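PDB 3K25: Slr1438 protein, which is of unconfirmed function but probably binds carbohydrate and may act as an isomerase of the aldose 1-epimerase type. Local coordinates for residues S85-K89 with L123-P127; A129-F134 with E146-L152; G153-F159 with L269-Y275; N73-F79 with R260-N264. All coordinates share one frame. Numbering follows the deposited sequence.

In the fold
Interaction 2 is the regular one, the backbone ladder of the hairpin 130-139/142-151, with a buried, mostly apolar face that includes two amides, and a more exposed mixed face with Glu131 and Arg148. Interaction 3 pairs the next strand, 157-168, with 270-272 in a different sheet; Asn151 of interaction 2 hydrogen-bonds Val272 O there, and Met157 packs on Phe130. Interaction 2 lies nearest the chain's centre, and all four are partly buried. Interactions 1 and 4 share the small hairpin 78-81/84-87 and have no direct backbone-to-backbone hydrogen bond across their segments; apolar packing dominates 1, while 4 adds one hydrogen bond from a side-chain amide and a water bridge. Phe126 and Leu263 reach Pro158, tying both to interaction 3.

Interaction 1 (S85-K89 with L123-P127); sequences SYRLK and LEAFP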
loop_
_atom_site.group_PDB
_atom_site.type_symbol
_atom_site.label_atom_id
_atom_site.label_comp_id
_atom_site.label_asym_id
_atom_site.label_seq_id
_atom_site.Cartn_x
_atom_site.Cartn_y
_atom_site.Cartn_z
ATOM N N SER A 85 -23.223 15.283 0.366
ATOM C CA SER A 85 -22.586 14.321 -0.533
ATOM C C SER A 85 -21.110 14.672 -0.773
ATOM O O SER A 85 -20.751 15.850 -0.905
ATOM C CB SER A 85 -23.343 14.288 -1.861
ATOM O OG SER A 85 -22.773 13.335 -2.732
ATOM N N TYR A 86 -20.261 13.647 -0.826
ATOM C CA TYR A 86 -18.824 13.859 -1.027
ATOM C C TYR A 86 -18.234 13.014 -2.148
ATOM O O TYR A 86 -18.616 11.863 -2.326
ATOM C CB TYR A 86 -18.060 13.587 0.282
ATOM C CG TYR A 86 -18.475 14.504 1.420
ATOM C CD1 TYR A 86 -19.673 14.292 2.111
ATOM C CD2 TYR A 86 -17.717 15.635 1.744
ATOM C CE1 TYR A 86 -20.112 15.183 3.084
ATOM C CE2 TYR A 86 -18.150 16.534 2.720
ATOM C CZ TYR A 86 -19.351 16.302 3.385
ATOM O OH TYR A 86 -19.795 17.184 4.352
ATOM N N ARG A 87 -17.290 13.594 -2.887
ATOM C CA ARG A 87 -16.633 12.914 -4.003
ATOM C C ARG A 87 -15.214 12.472 -3.642
ATOM O O ARG A 87 -14.407 13.267 -3.173
ATOM C CB ARG A 87 -16.565 13.851 -5.213
ATOM C CG ARG A 87 -17.901 14.452 -5.606
ATOM C CD ARG A 87 -18.813 13.406 -6.224
ATOM N NE ARG A 87 -18.249 12.877 -7.463
ATOM C CZ ARG A 87 -18.068 13.589 -8.574
ATOM N NH1 ARG A 87 -17.544 13.017 -9.649
ATOM N NH2 ARG A 87 -18.420 14.870 -8.614
ATOM N N LEU A 88 -14.911 11.206 -3.880
ATOM C CA LEU A 88 -13.590 10.658 -3.598
ATOM C C LEU A 88 -13.115 9.758 -4.720
ATOM O O LEU A 88 -13.817 8.819 -5.114
ATOM C CB LEU A 88 -13.613 9.832 -2.324
ATOM C CG LEU A 88 -13.476 10.551 -1.001
ATOM C CD1 LEU A 88 -13.834 9.582 0.108
ATOM C CD2 LEU A 88 -12.071 11.064 -0.854
ATOM N N LYS A 89 -11.914 10.031 -5.221
ATOM C CA LYS A 89 -11.335 9.225 -6.289
ATOM C C LYS A 89 -10.879 7.878 -5.744
ATOM O O LYS A 89 -10.748 7.688 -4.536
ATOM C CB LYS A 89 -10.147 9.952 -6.925
ATOM C CG LYS A 89 -10.523 11.239 -7.638
ATOM C CD LYS A 89 -9.324 11.856 -8.345
ATOM C CE LYS A 89 -9.727 13.040 -9.219
ATOM N NZ LYS A 89 -8.597 13.475 -10.092
ATOM N N LEU A 123 -10.782 18.260 3.320
ATOM C CA LEU A 123 -12.048 18.339 4.055
ATOM C C LEU A 123 -13.226 18.470 3.101
ATOM O O LEU A 123 -14.372 18.178 3.448
ATOM C CB LEU A 123 -12.002 19.544 4.985
ATOM C CG LEU A 123 -11.948 19.376 6.507
ATOM C CD1 LEU A 123 -11.047 18.223 6.917
ATOM C CD2 LEU A 123 -11.464 20.719 7.106
ATOM N N GLU A 124 -12.914 18.906 1.890
ATOM C CA GLU A 124 -13.903 19.111 0.850
ATOM C C GLU A 124 -14.350 17.786 0.222
ATOM O O GLU A 124 -15.402 17.712 -0.409
ATOM C CB GLU A 124 -13.304 20.038 -0.209
ATOM C CG GLU A 124 -14.312 20.754 -1.070
ATOM C CD GLU A 124 -13.684 21.885 -1.869
ATOM O OE1 GLU A 124 -13.152 22.832 -1.246
ATOM O OE2 GLU A 124 -13.720 21.828 -3.119
ATOM N N ALA A 125 -13.550 16.739 0.406
ATOM C CA ALA A 125 -13.866 15.419 -0.137
ATOM C C ALA A 125 -14.033 14.378 0.979
ATOM O O ALA A 125 -14.518 13.264 0.737
ATOM C CB ALA A 125 -12.754 14.976 -1.092
ATOM N N PHE A 126 -13.638 14.760 2.193
ATOM C CA PHE A 126 -13.683 13.883 3.354
ATOM C C PHE A 126 -13.690 14.809 4.576
ATOM O O PHE A 126 -12.631 15.172 5.093
ATOM C CB PHE A 126 -12.426 13.009 3.339
ATOM C CG PHE A 126 -12.413 11.929 4.377
ATOM C CD1 PHE A 126 -13.374 10.914 4.359
ATOM C CD2 PHE A 126 -11.428 11.919 5.374
ATOM C CE1 PHE A 126 -13.356 9.895 5.331
ATOM C CE2 PHE A 126 -11.401 10.910 6.347
ATOM C CZ PHE A 126 -12.366 9.896 6.327
ATOM N N PRO A 127 -14.892 15.187 5.056
ATOM C CA PRO A 127 -15.116 16.079 6.200
ATOM C C PRO A 127 -14.662 15.599 7.576
ATOM O O PRO A 127 -15.447 15.617 8.523
ATOM C CB PRO A 127 -16.621 16.309 6.152
ATOM C CG PRO A 127 -17.120 14.964 5.746
ATOM C CD PRO A 127 -16.176 14.593 4.619
#
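Tyr86, in extended strand conformation, is the first residue of 85-89 to meet the loop 123-127; its CA lies 5.3 Å from that of Ala125. With chi1 in the m well, its ring runs along the loop backbone: CB is 3.6 Å from Ala125 O, and CD2 is 3.8 Å from Glu124 O. One face of the ring is covered by Pro127, whose CD sits 3.6 Å from the ring centroid and 24° off the normal, a CH-pi contact in which Tyr86 CE2 and Pro127 CD come within 3.4 Å. Arg87 contributes mainly backbone, its O lying 3.2 Å from Ala125 CB, while the guanidinium leads off to the exposed side. Leu88 then brings the end of its side chain against Ala125 and Phe126: CG is 3.4 Å from Ala125 O, CD2 is 4.0 Å from Ala125 CB, and CD1 just reaches Phe126 CD1 at 4.5 Å. Phe126 itself continues inward, packing on Phe79, Phe93 and Pro69. The backbone of 85-89 is engaged elsewhere: hydrogen bonds join Tyr86 to Phe79 and, just past the strand ends, Leu88 to Asp77. No hydrogen bond crosses between the two segments, so the loop leading into strand 130-139 is held against this outlying hairpin by van der Waals packing and a proline-on-tyrosine CH-pi contact.

Interaction 2 (A129-F134 with E146-L152); sequences AFELVF and EQRIANL
Two extended segments, 129-134 and 146-152, run antiparallel, their strand axes 4.6 Å apart at closest approach and 162° between directions. The register pairs Phe130 with Asn151, Glu131 with Ala150 and Leu132 with Ile149, at CA-CA distances of 4.7, 4.9 and 5.0 Å. In the hydrogen-bonded pair Glu131-Ala150, Glu131 N donates to Ala150 O (2.9 Å), and Ala150 N to Glu131 O (2.8 Å). Leu152 N reaches Ala129 O at 2.7 Å. Toward Phe134 the ladder loosens, with Arg148 N to Val133 O at 3.2 Å and a weak bond from Val133 N to Arg148 O at 3.3 Å. The backbones of Phe130, Leu132 and Phe134 instead hydrogen-bond His118, Leu116 and Leu114. These three side chains share the buried face with Gln147, Ile149 and Asn151. There Phe134 (chi1 m) takes Gln147 CG over its ring, 3.6 Å from the centroid, and Leu132 CD1 meets Ile149 CG2 at 4.0 Å. Gln147 OE1 bonds Tyr237 OH, Asn151 ND2 serves Gln155 O and Val272 O, and Asn151 OD1 accepts from Gly153 N. Glu131, on the opposite face, makes a salt bridge to Arg115, and Glu146 OE2 one to Arg144. This is a beta hairpin ladder within a large antiparallel sheet, as in the beta-sandwich fold of galactose mutarotase relatives.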
loop_
_atom_site.group_PDB
_atom_site.type_symbol
_atom_site.label_atom_id
_atom_site.label_comp_id
_atom_site.label_asym_id
_atom_site.label_seq_id
_atom_site.Cartn_x
_atom_site.Cartn_y
_atom_site.Cartn_z
ATOM N N ALA A 129 -11.243 15.786 10.394
ATOM C CA ALA A 129 -9.935 16.334 10.747
ATOM C C ALA A 129 -8.922 15.239 11.070
ATOM O O ALA A 129 -8.467 15.113 12.219
ATOM C CB ALA A 129 -10.086 17.273 11.943
ATOM N N PHE A 130 -8.546 14.473 10.053
ATOM C CA PHE A 130 -7.605 13.374 10.241
ATOM C C PHE A 130 -6.141 13.790 10.319
ATOM O O PHE A 130 -5.736 14.839 9.814
ATOM C CB PHE A 130 -7.760 12.352 9.100
ATOM C CG PHE A 130 -7.048 12.743 7.831
ATOM C CD1 PHE A 130 -5.686 12.475 7.673
ATOM C CD2 PHE A 130 -7.720 13.431 6.829
ATOM C CE1 PHE A 130 -4.998 12.896 6.535
ATOM C CE2 PHE A 130 -7.056 13.861 5.682
ATOM C CZ PHE A 130 -5.685 13.596 5.529
ATOM N N GLU A 131 -5.349 12.942 10.957
ATOM C CA GLU A 131 -3.911 13.148 11.050
ATOM C C GLU A 131 -3.250 11.773 11.083
ATOM O O GLU A 131 -3.530 10.955 11.958
ATOM C CB GLU A 131 -3.504 13.960 12.287
ATOM C CG GLU A 131 -2.035 14.392 12.191
ATOM C CD GLU A 131 -1.641 15.485 13.172
ATOM O OE1 GLU A 131 -1.559 15.185 14.375
ATOM O OE2 GLU A 131 -1.414 16.642 12.735
ATOM N N LEU A 132 -2.380 11.526 10.114
ATOM C CA LEU A 132 -1.688 10.254 10.020
ATOM C C LEU A 132 -0.193 10.414 10.210
ATOM O O LEU A 132 0.410 11.315 9.632
ATOM C CB LEU A 132 -1.926 9.628 8.641
ATOM C CG LEU A 132 -3.194 8.854 8.285
ATOM C CD1 LEU A 132 -4.425 9.484 8.899
ATOM C CD2 LEU A 132 -3.294 8.809 6.758
ATOM N N VAL A 133 0.394 9.551 11.031
ATOM C CA VAL A 133 1.837 9.550 11.224
ATOM C C VAL A 133 2.244 8.100 11.000
ATOM O O VAL A 133 1.837 7.205 11.745
ATOM C CB VAL A 133 2.281 9.994 12.650
ATOM C CG1 VAL A 133 1.977 11.473 12.874
ATOM C CG2 VAL A 133 1.594 9.153 13.685
ATOM N N PHE A 134 3.013 7.863 9.945
ATOM C CA PHE A 134 3.461 6.516 9.629
ATOM C C PHE A 134 4.937 6.440 9.928
ATOM O O PHE A 134 5.683 7.401 9.709
ATOM C CB PHE A 134 3.232 6.180 8.143
ATOM C CG PHE A 134 1.784 5.939 7.769
ATOM C CD1 PHE A 134 0.739 6.318 8.624
ATOM C CD2 PHE A 134 1.463 5.374 6.532
ATOM C CE1 PHE A 134 -0.594 6.141 8.245
ATOM C CE2 PHE A 134 0.131 5.192 6.145
ATOM C CZ PHE A 134 -0.900 5.575 6.996
ATOM N N GLU A 146 4.408 1.424 10.583
ATOM C CA GLU A 146 3.489 1.546 11.693
ATOM C C GLU A 146 2.652 2.787 11.471
ATOM O O GLU A 146 3.168 3.847 11.102
ATOM C CB GLU A 146 4.268 1.618 13.007
ATOM C CG GLU A 146 5.234 0.452 13.171
ATOM C CD GLU A 146 5.894 0.406 14.537
ATOM O OE1 GLU A 146 6.426 1.446 14.989
ATOM O OE2 GLU A 146 5.890 -0.684 15.154
ATOM N N GLN A 147 1.352 2.645 11.688
ATOM C CA GLN A 147 0.446 3.751 11.465
ATOM C C GLN A 147 -0.321 4.142 12.704
ATOM O O GLN A 147 -0.631 3.303 13.546
ATOM C CB GLN A 147 -0.585 3.399 10.378
ATOM C CG GLN A 147 -0.065 2.631 9.162
ATOM C CD GLN A 147 0.037 1.134 9.423
ATOM O OE1 GLN A 147 -0.891 0.530 9.956
ATOM N NE2 GLN A 147 1.160 0.528 9.038
ATOM N N ARG A 148 -0.608 5.435 12.801
ATOM C CA ARG A 148 -1.432 5.978 13.866
ATOM C C ARG A 148 -2.431 6.815 13.072
ATOM O O ARG A 148 -2.054 7.758 12.379
ATOM C CB ARG A 148 -0.648 6.867 14.836
ATOM C CG ARG A 148 -1.503 7.331 16.020
ATOM C CD ARG A 148 -0.739 8.197 17.022
ATOM N NE ARG A 148 -0.123 9.361 16.385
ATOM C CZ ARG A 148 0.454 10.371 17.032
ATOM N NH1 ARG A 148 0.498 10.377 18.357
ATOM N NH2 ARG A 148 0.997 11.374 16.352
ATOM N N ILE A 149 -3.694 6.423 13.123
ATOM C CA ILE A 149 -4.738 7.146 12.416
ATOM C C ILE A 149 -5.428 7.978 13.488
ATOM O O ILE A 149 -6.026 7.442 14.425
ATOM C CB ILE A 149 -5.752 6.171 11.749
ATOM C CG1 ILE A 149 -5.015 5.198 10.821
ATOM C CG2 ILE A 149 -6.764 6.944 10.915
ATOM C CD1 ILE A 149 -4.202 4.142 11.530
ATOM N N ALA A 150 -5.330 9.295 13.371
ATOM C CA ALA A 150 -5.946 10.141 14.374
ATOM C C ALA A 150 -7.093 10.976 13.849
ATOM O O ALA A 150 -7.123 11.384 12.687
ATOM C CB ALA A 150 -4.891 11.052 15.023
ATOM N N ASN A 151 -8.055 11.202 14.729
ATOM C CA ASN A 151 -9.194 12.037 14.413
ATOM C C ASN A 151 -9.079 13.241 15.356
ATOM O O ASN A 151 -9.295 13.129 16.559
ATOM C CB ASN A 151 -10.494 11.279 14.644
ATOM C CG ASN A 151 -11.695 12.159 14.486
ATOM O OD1 ASN A 151 -11.599 13.256 13.922
ATOM N ND2 ASN A 151 -12.843 11.695 14.972
ATOM N N LEU A 152 -8.702 14.384 14.797
ATOM C CA LEU A 152 -8.527 15.594 15.586
ATOM C C LEU A 152 -9.743 16.497 15.463
ATOM O O LEU A 152 -9.667 17.710 15.671
ATOM C CB LEU A 152 -7.256 16.326 15.135
ATOM C CG LEU A 152 -5.971 15.479 15.227
ATOM C CD1 LEU A 152 -4.741 16.327 14.905
ATOM C CD2 LEU A 152 -5.852 14.907 16.615
#

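Interaction 3 (G153-F159 with L269-Y275); sequences GDQRMPF and LAWVEPY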
loop_
_atom_site.group_PDB
_atom_site.type_symbol
_atom_site.label_atom_id
_atom_site.label_comp_id
_atom_site.label_asym_id
_atom_site.label_seq_id
_atom_site.Cartn_x
_atom_site.Cartn_y
_atom_site.Cartn_z
ATOM N N GLY A 153 -10.870 15.874 15.133
ATOM C CA GLY A 153 -12.127 16.587 14.987
ATOM C C GLY A 153 -13.129 16.228 16.074
ATOM O O GLY A 153 -12.820 15.448 16.977
ATOM N N ASP A 154 -14.341 16.767 15.972
ATOM C CA ASP A 154 -15.374 16.534 16.979
ATOM C C ASP A 154 -16.378 15.397 16.739
ATOM O O ASP A 154 -17.294 15.211 17.532
ATOM C CB ASP A 154 -16.130 17.844 17.237
ATOM C CG ASP A 154 -16.904 18.323 16.024
ATOM O OD1 ASP A 154 -16.378 18.219 14.893
ATOM O OD2 ASP A 154 -18.038 18.814 16.202
ATOM N N GLN A 155 -16.235 14.634 15.669
ATOM C CA GLN A 155 -17.169 13.537 15.467
ATOM C C GLN A 155 -16.492 12.311 14.887
ATOM O O GLN A 155 -15.452 12.419 14.241
ATOM C CB GLN A 155 -18.336 13.975 14.584
ATOM C CG GLN A 155 -17.943 14.621 13.280
ATOM C CD GLN A 155 -19.147 14.857 12.387
ATOM O OE1 GLN A 155 -20.160 15.402 12.829
ATOM N NE2 GLN A 155 -19.043 14.451 11.123
ATOM N N ARG A 156 -17.079 11.142 15.139
ATOM C CA ARG A 156 -16.545 9.873 14.650
ATOM C C ARG A 156 -16.074 9.970 13.205
ATOM O O ARG A 156 -16.688 10.650 12.375
ATOM C CB ARG A 156 -17.600 8.778 14.736
ATOM C CG ARG A 156 -18.309 8.703 16.051
ATOM C CD ARG A 156 -19.203 7.497 16.068
ATOM N NE ARG A 156 -18.430 6.260 16.123
ATOM C CZ ARG A 156 -18.596 5.237 15.291
ATOM N NH1 ARG A 156 -19.503 5.302 14.326
ATOM N NH2 ARG A 156 -17.874 4.134 15.442
HETATM N N MSE A 157 -14.987 9.270 12.903
HETATM C CA MSE A 157 -14.426 9.295 11.565
HETATM C C MSE A 157 -14.378 7.901 10.964
HETATM O O MSE A 157 -13.677 7.020 11.459
HETATM C CB MSE A 157 -13.021 9.892 11.609
HETATM C CG MSE A 157 -12.323 9.952 10.268
HETATM SE SE MSE A 157 -10.504 10.606 10.440
HETATM C CE MSE A 157 -9.700 8.991 11.167
ATOM N N PRO A 158 -15.152 7.672 9.900
ATOM C CA PRO A 158 -15.117 6.345 9.300
ATOM C C PRO A 158 -13.955 6.375 8.324
ATOM O O PRO A 158 -13.607 7.442 7.823
ATOM C CB PRO A 158 -16.470 6.261 8.606
ATOM C CG PRO A 158 -16.660 7.649 8.111
ATOM C CD PRO A 158 -16.194 8.508 9.276
ATOM N N PHE A 159 -13.335 5.234 8.066
ATOM C CA PHE A 159 -12.221 5.215 7.126
ATOM C C PHE A 159 -11.765 3.814 6.746
ATOM O O PHE A 159 -12.151 2.815 7.348
ATOM C CB PHE A 159 -11.014 5.970 7.699
ATOM C CG PHE A 159 -10.190 5.146 8.641
ATOM C CD1 PHE A 159 -10.569 5.000 9.978
ATOM C CD2 PHE A 159 -9.067 4.445 8.174
ATOM C CE1 PHE A 159 -9.844 4.164 10.843
ATOM C CE2 PHE A 159 -8.335 3.603 9.026
ATOM C CZ PHE A 159 -8.723 3.460 10.365
ATOM N N LEU A 269 -15.664 -1.684 7.793
ATOM C CA LEU A 269 -15.353 -0.267 7.885
ATOM C C LEU A 269 -14.744 -0.006 9.267
ATOM O O LEU A 269 -15.002 -0.751 10.206
ATOM C CB LEU A 269 -16.623 0.567 7.687
ATOM C CG LEU A 269 -16.444 2.085 7.722
ATOM C CD1 LEU A 269 -15.444 2.499 6.655
ATOM C CD2 LEU A 269 -17.779 2.784 7.509
ATOM N N ALA A 270 -13.928 1.036 9.389
ATOM C CA ALA A 270 -13.295 1.357 10.666
ATOM C C ALA A 270 -13.579 2.792 11.105
ATOM O O ALA A 270 -13.839 3.675 10.277
ATOM C CB ALA A 270 -11.780 1.126 10.572
ATOM N N TRP A 271 -13.511 3.023 12.413
ATOM C CA TRP A 271 -13.782 4.340 12.961
ATOM C C TRP A 271 -12.745 4.787 13.978
ATOM O O TRP A 271 -12.039 3.967 14.572
ATOM C CB TRP A 271 -15.158 4.373 13.633
ATOM C CG TRP A 271 -16.336 4.065 12.733
ATOM C CD1 TRP A 271 -16.771 2.830 12.338
ATOM C CD2 TRP A 271 -17.211 5.016 12.107
ATOM N NE1 TRP A 271 -17.857 2.954 11.506
ATOM C CE2 TRP A 271 -18.149 4.284 11.347
ATOM C CE3 TRP A 271 -17.294 6.414 12.117
ATOM C CZ2 TRP A 271 -19.152 4.902 10.602
ATOM C CZ3 TRP A 271 -18.290 7.028 11.377
ATOM C CH2 TRP A 271 -19.205 6.272 10.628
ATOM N N VAL A 272 -12.662 6.105 14.159
ATOM C CA VAL A 272 -11.761 6.731 15.121
ATOM C C VAL A 272 -12.594 7.775 15.866
ATOM O O VAL A 272 -13.069 8.748 15.272
ATOM C CB VAL A 272 -10.565 7.461 14.447
ATOM C CG1 VAL A 272 -9.690 8.103 15.523
ATOM C CG2 VAL A 272 -9.732 6.487 13.608
ATOM N N GLU A 273 -12.780 7.567 17.164
ATOM C CA GLU A 273 -13.561 8.492 17.959
ATOM C C GLU A 273 -12.918 9.871 17.976
ATOM O O GLU A 273 -11.707 10.010 17.783
ATOM C CB GLU A 273 -13.697 7.964 19.379
ATOM C CG GLU A 273 -14.215 6.539 19.454
ATOM C CD GLU A 273 -15.427 6.300 18.574
ATOM O OE1 GLU A 273 -16.328 7.169 18.547
ATOM O OE2 GLU A 273 -15.478 5.234 17.918
ATOM N N PRO A 274 -13.726 10.913 18.219
ATOM C CA PRO A 274 -13.274 12.310 18.270
ATOM C C PRO A 274 -12.067 12.499 19.173
ATOM O O PRO A 274 -11.982 11.883 20.233
ATOM C CB PRO A 274 -14.487 13.051 18.818
ATOM C CG PRO A 274 -15.640 12.208 18.373
ATOM C CD PRO A 274 -15.147 10.807 18.599
ATOM N N TYR A 275 -11.145 13.361 18.752
ATOM C CA TYR A 275 -9.948 13.665 19.532
ATOM C C TYR A 275 -9.295 12.390 20.055
ATOM O O TYR A 275 -8.863 12.318 21.206
ATOM C CB TYR A 275 -10.320 14.598 20.690
ATOM C CG TYR A 275 -10.988 15.869 20.218
ATOM C CD1 TYR A 275 -10.248 16.873 19.604
ATOM C CD2 TYR A 275 -12.368 16.043 20.329
ATOM C CE1 TYR A 275 -10.861 18.018 19.104
ATOM C CE2 TYR A 275 -12.992 17.190 19.832
ATOM C CZ TYR A 275 -12.229 18.173 19.220
ATOM O OH TYR A 275 -12.820 19.308 18.712
#
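Strands 157-159 and 270-272 run antiparallel, axes 4.5 Å apart at closest approach and directions 147° apart. Two hydrogen-bonded pairs flank the non-hydrogen-bonded pair Pro158-Trp271: Met157 N to Val272 O (3.1 Å) with Val272 N to Met157 O (3.0 Å), then Phe159 N to Ala270 O (2.8 Å) with Ala270 N to Phe159 O (3.2 Å). Farther out, Tyr275 N bonds Gly153 O at 3.2 Å. Trp271 is sandwiched: Pro158 CB lies 3.3 Å from the centroid of its six-membered ring, while on the opposite face the Arg156 guanidinium stacks in a cation-pi contact, CZ 3.8 Å from the five-membered ring centroid. Arg156 NE also makes a weak, hydrogen-bonded salt bridge to Glu273 OE1 (3.3 Å). On the other sheet face selenomethionine Met157 CE and Phe159 CE1 meet Val272 CG2 at 3.5 and 3.6 Å. That apolar face packs on Ile149 of strand 142-151 and Arg278 of strand 276-287, while Phe128 touches Met157 and Pro158.

Interaction 4 (N73-F79 with R260-N264); sequences NLPQDQF and RNALN
Arg260, extended (phi/psi -63/144), opens the 260-264 side by laying its side chain along Asn73: CG is 3.0 Å from Asn73 O, and CD is 3.5 Å from Asn73 OD1. Asn261 follows at the N-cap position with positive phi (64/26), its CA 5.2 Å from that of Leu74. A water links the backbones here, accepting from Asn261 N and donating to Asn73 O, both at 3.0 Å. Residues 262-264 then begin the short helix 262-265; facing it, 73-79 turns through Gln76 and Asp77, both with positive phi (69/7 and 58/33), into the outlying beta hairpin 78-81/84-87 of this aldose 1-epimerase family fold. Leu263 (chi1 t, chi2 p) plants CD2 squarely over Phe79 (chi1 p), 3.3 Å from the ring centroid and 4° off the normal, a CH-pi contact; the same CD2 lies 4.3 Å from Leu74 CD1. Asn264 (chi1 m), its CA 6.2 Å from that of Phe79, closes the contact: its ND2 donates to Gln78 O at 3.3 Å, and its OD1 sits 3.1 Å from Phe79 CB.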
loop_
_atom_site.group_PDB
_atom_site.type_symbol
_atom_site.label_atom_id
_atom_site.label_comp_id
_atom_site.label_asym_id
_atom_site.label_seq_id
_atom_site.Cartn_x
_atom_site.Cartn_y
_atom_site.Cartn_z
ATOM N N ASN A 73 -12.644 2.013 -5.435
ATOM C CA ASN A 73 -13.440 3.183 -5.772
ATOM C C ASN A 73 -14.823 3.098 -5.152
ATOM O O ASN A 73 -15.165 2.110 -4.502
ATOM C CB ASN A 73 -13.563 3.286 -7.285
ATOM C CG ASN A 73 -14.188 2.055 -7.874
ATOM O OD1 ASN A 73 -15.374 1.813 -7.687
ATOM N ND2 ASN A 73 -13.387 1.242 -8.560
ATOM N N LEU A 74 -15.609 4.150 -5.350
ATOM C CA LEU A 74 -16.966 4.197 -4.835
ATOM C C LEU A 74 -17.930 4.357 -6.007
ATOM O O LEU A 74 -17.586 4.948 -7.030
ATOM C CB LEU A 74 -17.147 5.377 -3.867
ATOM C CG LEU A 74 -16.236 5.473 -2.630
ATOM C CD1 LEU A 74 -16.576 6.742 -1.835
ATOM C CD2 LEU A 74 -16.403 4.237 -1.762
ATOM N N PRO A 75 -19.148 3.809 -5.875
ATOM C CA PRO A 75 -20.125 3.933 -6.958
ATOM C C PRO A 75 -20.388 5.422 -7.161
ATOM O O PRO A 75 -20.674 6.146 -6.204
ATOM C CB PRO A 75 -21.352 3.212 -6.402
ATOM C CG PRO A 75 -20.768 2.214 -5.454
ATOM C CD PRO A 75 -19.692 3.011 -4.764
ATOM N N GLN A 76 -20.284 5.879 -8.401
ATOM C CA GLN A 76 -20.512 7.288 -8.711
ATOM C C GLN A 76 -19.380 8.115 -8.107
ATOM O O GLN A 76 -19.428 9.349 -8.117
ATOM C CB GLN A 76 -21.843 7.792 -8.114
ATOM C CG GLN A 76 -23.041 6.845 -8.173
ATOM C CD GLN A 76 -23.424 6.460 -9.582
ATOM O OE1 GLN A 76 -22.835 5.555 -10.172
ATOM N NE2 GLN A 76 -24.412 7.154 -10.137
ATOM N N ASP A 77 -18.370 7.432 -7.571
ATOM C CA ASP A 77 -17.244 8.111 -6.946
ATOM C C ASP A 77 -17.690 9.016 -5.797
ATOM O O ASP A 77 -17.096 10.070 -5.559
ATOM C CB ASP A 77 -16.469 8.929 -7.985
ATOM C CG ASP A 77 -15.399 8.112 -8.693
ATOM O OD1 ASP A 77 -15.553 6.874 -8.792
ATOM O OD2 ASP A 77 -14.403 8.706 -9.162
ATOM N N GLN A 78 -18.739 8.611 -5.086
ATOM C CA GLN A 78 -19.195 9.407 -3.963
ATOM C C GLN A 78 -19.852 8.616 -2.841
ATOM O O GLN A 78 -20.170 7.430 -2.982
ATOM C CB GLN A 78 -20.162 10.488 -4.428
ATOM C CG GLN A 78 -21.549 9.987 -4.734
ATOM C CD GLN A 78 -22.464 11.106 -5.160
ATOM O OE1 GLN A 78 -22.159 11.846 -6.095
ATOM N NE2 GLN A 78 -23.594 11.240 -4.477
ATOM N N PHE A 79 -20.026 9.303 -1.713
ATOM C CA PHE A 79 -20.663 8.752 -0.526
ATOM C C PHE A 79 -21.310 9.911 0.208
ATOM O O PHE A 79 -20.791 11.028 0.217
ATOM C CB PHE A 79 -19.652 8.064 0.400
ATOM C CG PHE A 79 -18.751 9.014 1.135
ATOM C CD1 PHE A 79 -17.714 9.667 0.471
ATOM C CD2 PHE A 79 -18.933 9.248 2.495
ATOM C CE1 PHE A 79 -16.868 10.534 1.147
ATOM C CE2 PHE A 79 -18.089 10.119 3.187
ATOM C CZ PHE A 79 -17.052 10.765 2.510
ATOM N N ARG A 260 -13.680 -2.784 -1.278
ATOM C CA ARG A 260 -14.183 -1.655 -2.037
ATOM C C ARG A 260 -15.578 -1.277 -1.554
ATOM O O ARG A 260 -16.378 -2.142 -1.190
ATOM C CB ARG A 260 -14.227 -1.988 -3.531
ATOM C CG ARG A 260 -14.910 -0.914 -4.365
ATOM C CD ARG A 260 -14.770 -1.143 -5.865
ATOM N NE ARG A 260 -15.517 -2.306 -6.339
ATOM C CZ ARG A 260 -15.614 -2.659 -7.619
ATOM N NH1 ARG A 260 -15.009 -1.934 -8.555
ATOM N NH2 ARG A 260 -16.312 -3.735 -7.966
ATOM N N ASN A 261 -15.848 0.026 -1.551
ATOM C CA ASN A 261 -17.127 0.601 -1.142
ATOM C C ASN A 261 -17.499 0.372 0.324
ATOM O O ASN A 261 -18.672 0.376 0.696
ATOM C CB ASN A 261 -18.246 0.086 -2.039
ATOM C CG ASN A 261 -19.461 0.988 -2.018
ATOM O OD1 ASN A 261 -20.589 0.511 -1.964
ATOM N ND2 ASN A 261 -19.236 2.302 -2.065
ATOM N N ALA A 262 -16.488 0.185 1.157
ATOM C CA ALA A 262 -16.694 -0.031 2.583
ATOM C C ALA A 262 -17.257 1.232 3.269
ATOM O O ALA A 262 -18.040 1.141 4.219
ATOM C CB ALA A 262 -15.364 -0.447 3.228
ATOM N N LEU A 263 -16.852 2.404 2.782
ATOM C CA LEU A 263 -17.314 3.678 3.335
ATOM C C LEU A 263 -18.826 3.833 3.156
ATOM O O LEU A 263 -19.460 4.624 3.854
ATOM C CB LEU A 263 -16.591 4.839 2.641
ATOM C CG LEU A 263 -16.717 6.241 3.249
ATOM C CD1 LEU A 263 -16.107 6.242 4.633
ATOM C CD2 LEU A 263 -16.014 7.261 2.371
ATOM N N ASN A 264 -19.393 3.074 2.217
ATOM C CA ASN A 264 -20.830 3.118 1.942
ATOM C C ASN A 264 -21.606 1.918 2.472
ATOM O O ASN A 264 -22.743 2.068 2.942
ATOM C CB ASN A 264 -21.090 3.214 0.436
ATOM C CG ASN A 264 -20.915 4.610 -0.097
ATOM O OD1 ASN A 264 -21.499 5.567 0.421
ATOM N ND2 ASN A 264 -20.119 4.738 -1.149
HETATM O O HOH W 1 -13.986 2.394 -1.730
#